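PDB 7DG2: MAGE domain-containing protein, which probably acts as the MAGE-family Nse3 subunit that, paired with Nse1, shapes and binds Nse4 within the DNA-associated Smc5/6 complex. Local coordinates for residues B[171-175]-B[176-180]. Numbering follows the deposited sequence.
Sequences FRWGQ and RAFKE
A strand-to-helix junction in the second winged-helix half of the MAGE domain brings W173, last residue of strand 169-173, against A177 and F178 in the first turn of helix 175-180, with G174 at the N-cap position between them. The main side-chain contact is aromatic. CE3 of W173 sits over one face of the F178 ring, offset toward its rim, 3.6 Å from F178 CE1. The ring centroids lie 5.0 Å apart with planes at 47°, so the two rings meet obliquely. With CG anti to the carbonyl carbon (chi1 -78°), the F178 ring is carried back over the strand end, where its CE2 meets W173 CB at 3.5 Å. The methyl CB of A177 reaches the same indole atom, CE3, at 4.0 Å. The W173 side chain also packs on I109 and F110 of helix 94-111, and its NE1 donates to L106 O.

Replacing W173 with an alanine would probably leave L106 O without its indole donor and open a gap beside A177, with the F178 ring freer to turn.

Backbone evidence for the helix start is modest: F178 N donates to G174 O at 3.3 Å and 156°, a weak bond, and the K179 N to Q175 O bond at 3.3 Å is likewise weak. R176 NH1 reaches E180 OE2, one turn further on, at 2.8 Å in an i to i+4 salt bridge. The acceptor lies in the guanidinium plane, whereas the donor stands out of the carboxylate plane. R176 NE also binds Q153 O and E180 OE1 meets Y155 OH, while E180 touches R64 of the Nse4 chain. The junction therefore combines apolar contact on the W173 side with an ion pair of two buried residues, which has further hydrogen bonds at R176 NE and E180 OE1 and meets Nse4 at its E180 end.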
loop_
_atom_site.group_PDB
_atom_site.type_symbol
_atom_site.label_atom_id
_atom_site.label_comp_id
_atom_site.label_asym_id
_atom_site.label_seq_id
_atom_site.Cartn_x
_atom_site.Cartn_y
_atom_site.Cartn_z
ATOM N N PHE B 171 -20.150 14.732 14.846
ATOM C CA PHE B 171 -19.113 13.723 14.704
ATOM C C PHE B 171 -18.627 13.246 16.065
ATOM O O PHE B 171 -18.488 14.041 17.001
ATOM C CB PHE B 171 -17.917 14.280 13.942
ATOM C CG PHE B 171 -18.118 14.421 12.467
ATOM C CD1 PHE B 171 -17.848 13.359 11.615
ATOM C CD2 PHE B 171 -18.493 15.639 11.917
ATOM C CE1 PHE B 171 -17.972 13.506 10.247
ATOM C CE2 PHE B 171 -18.613 15.792 10.551
ATOM C CZ PHE B 171 -18.365 14.725 9.718
ATOM N N ARG B 172 -18.340 11.947 16.161
ATOM C CA ARG B 172 -17.614 11.372 17.285
ATOM C C ARG B 172 -16.488 10.510 16.727
ATOM O O ARG B 172 -16.462 10.194 15.535
ATOM C CB ARG B 172 -18.531 10.520 18.179
ATOM C CG ARG B 172 -19.811 11.214 18.632
ATOM C CD ARG B 172 -20.602 10.322 19.589
ATOM N NE ARG B 172 -19.816 9.989 20.776
ATOM C CZ ARG B 172 -19.781 10.732 21.879
ATOM N NH1 ARG B 172 -20.493 11.852 21.940
ATOM N NH2 ARG B 172 -19.034 10.366 22.918
ATOM N N TRP B 173 -15.556 10.117 17.598
ATOM C CA TRP B 173 -14.591 9.091 17.210
ATOM C C TRP B 173 -15.307 7.784 16.895
ATOM O O TRP B 173 -16.237 7.382 17.605
ATOM C CB TRP B 173 -13.588 8.817 18.332
ATOM C CG TRP B 173 -12.542 9.850 18.576
ATOM C CD1 TRP B 173 -12.596 11.177 18.280
ATOM C CD2 TRP B 173 -11.277 9.623 19.206
ATOM N NE1 TRP B 173 -11.428 11.798 18.686
ATOM C CE2 TRP B 173 -10.603 10.861 19.254
ATOM C CE3 TRP B 173 -10.645 8.486 19.728
ATOM C CZ2 TRP B 173 -9.323 10.997 19.798
ATOM C CZ3 TRP B 173 -9.367 8.624 20.273
ATOM C CH2 TRP B 173 -8.725 9.873 20.307
ATOM N N GLY B 174 -14.837 7.097 15.835
ATOM C CA GLY B 174 -15.289 5.754 15.540
ATOM C C GLY B 174 -14.464 4.673 16.243
ATOM O O GLY B 174 -13.416 4.939 16.829
ATOM N N GLN B 175 -14.965 3.436 16.143
ATOM C CA GLN B 175 -14.338 2.303 16.813
ATOM C C GLN B 175 -12.901 2.090 16.348
ATOM O O GLN B 175 -12.041 1.686 17.142
ATOM C CB GLN B 175 -15.171 1.042 16.567
ATOM C CG GLN B 175 -16.571 1.049 17.222
ATOM C CD GLN B 175 -17.560 0.112 16.518
ATOM O OE1 GLN B 175 -17.492 -0.085 15.298
ATOM N NE2 GLN B 175 -18.485 -0.466 17.288
ATOM N N ARG B 176 -12.612 2.349 15.072
ATOM C CA ARG B 176 -11.235 2.160 14.613
ATOM C C ARG B 176 -10.286 3.167 15.259
ATOM O O ARG B 176 -9.144 2.821 15.582
ATOM C CB ARG B 176 -11.159 2.237 13.088
ATOM C CG ARG B 176 -9.729 2.037 12.575
ATOM C CD ARG B 176 -9.636 2.152 11.061
ATOM N NE ARG B 176 -10.215 1.028 10.337
ATOM C CZ ARG B 176 -9.603 -0.130 10.100
ATOM N NH1 ARG B 176 -8.376 -0.350 10.548
ATOM N NH2 ARG B 176 -10.233 -1.073 9.406
ATOM N N ALA B 177 -10.736 4.416 15.470
ATOM C CA ALA B 177 -9.886 5.403 16.131
ATOM C C ALA B 177 -9.527 4.961 17.543
ATOM O O ALA B 177 -8.381 5.120 17.980
ATOM C CB ALA B 177 -10.576 6.770 16.167
ATOM N N PHE B 178 -10.492 4.410 18.279
ATOM C CA PHE B 178 -10.176 3.999 19.642
ATOM C C PHE B 178 -9.200 2.837 19.691
ATOM O O PHE B 178 -8.523 2.668 20.711
ATOM C CB PHE B 178 -11.450 3.633 20.405
ATOM C CG PHE B 178 -12.215 4.828 20.887
ATOM C CD1 PHE B 178 -11.713 5.607 21.920
ATOM C CD2 PHE B 178 -13.418 5.179 20.304
ATOM C CE1 PHE B 178 -12.407 6.721 22.369
ATOM C CE2 PHE B 178 -14.114 6.283 20.746
ATOM C CZ PHE B 178 -13.607 7.057 21.779
ATOM N N LYS B 179 -9.104 2.040 18.617
ATOM C CA LYS B 179 -8.159 0.928 18.582
ATOM C C LYS B 179 -6.812 1.305 17.981
ATOM O O LYS B 179 -5.787 0.744 18.383
ATOM C CB LYS B 179 -8.747 -0.249 17.793
ATOM C CG LYS B 179 -9.988 -0.845 18.409
ATOM C CD LYS B 179 -9.721 -1.405 19.779
ATOM C CE LYS B 179 -10.991 -1.987 20.388
ATOM N NZ LYS B 179 -10.719 -2.595 21.724
ATOM N N GLU B 180 -6.774 2.251 17.046
ATOM C CA GLU B 180 -5.511 2.606 16.419
ATOM C C GLU B 180 -4.794 3.745 17.128
ATOM O O GLU B 180 -3.563 3.832 17.039
ATOM C CB GLU B 180 -5.725 2.967 14.947
ATOM C CG GLU B 180 -6.061 1.745 14.075
ATOM C CD GLU B 180 -6.057 2.046 12.588
ATOM O OE1 GLU B 180 -5.787 3.205 12.190
ATOM O OE2 GLU B 180 -6.307 1.105 11.809
#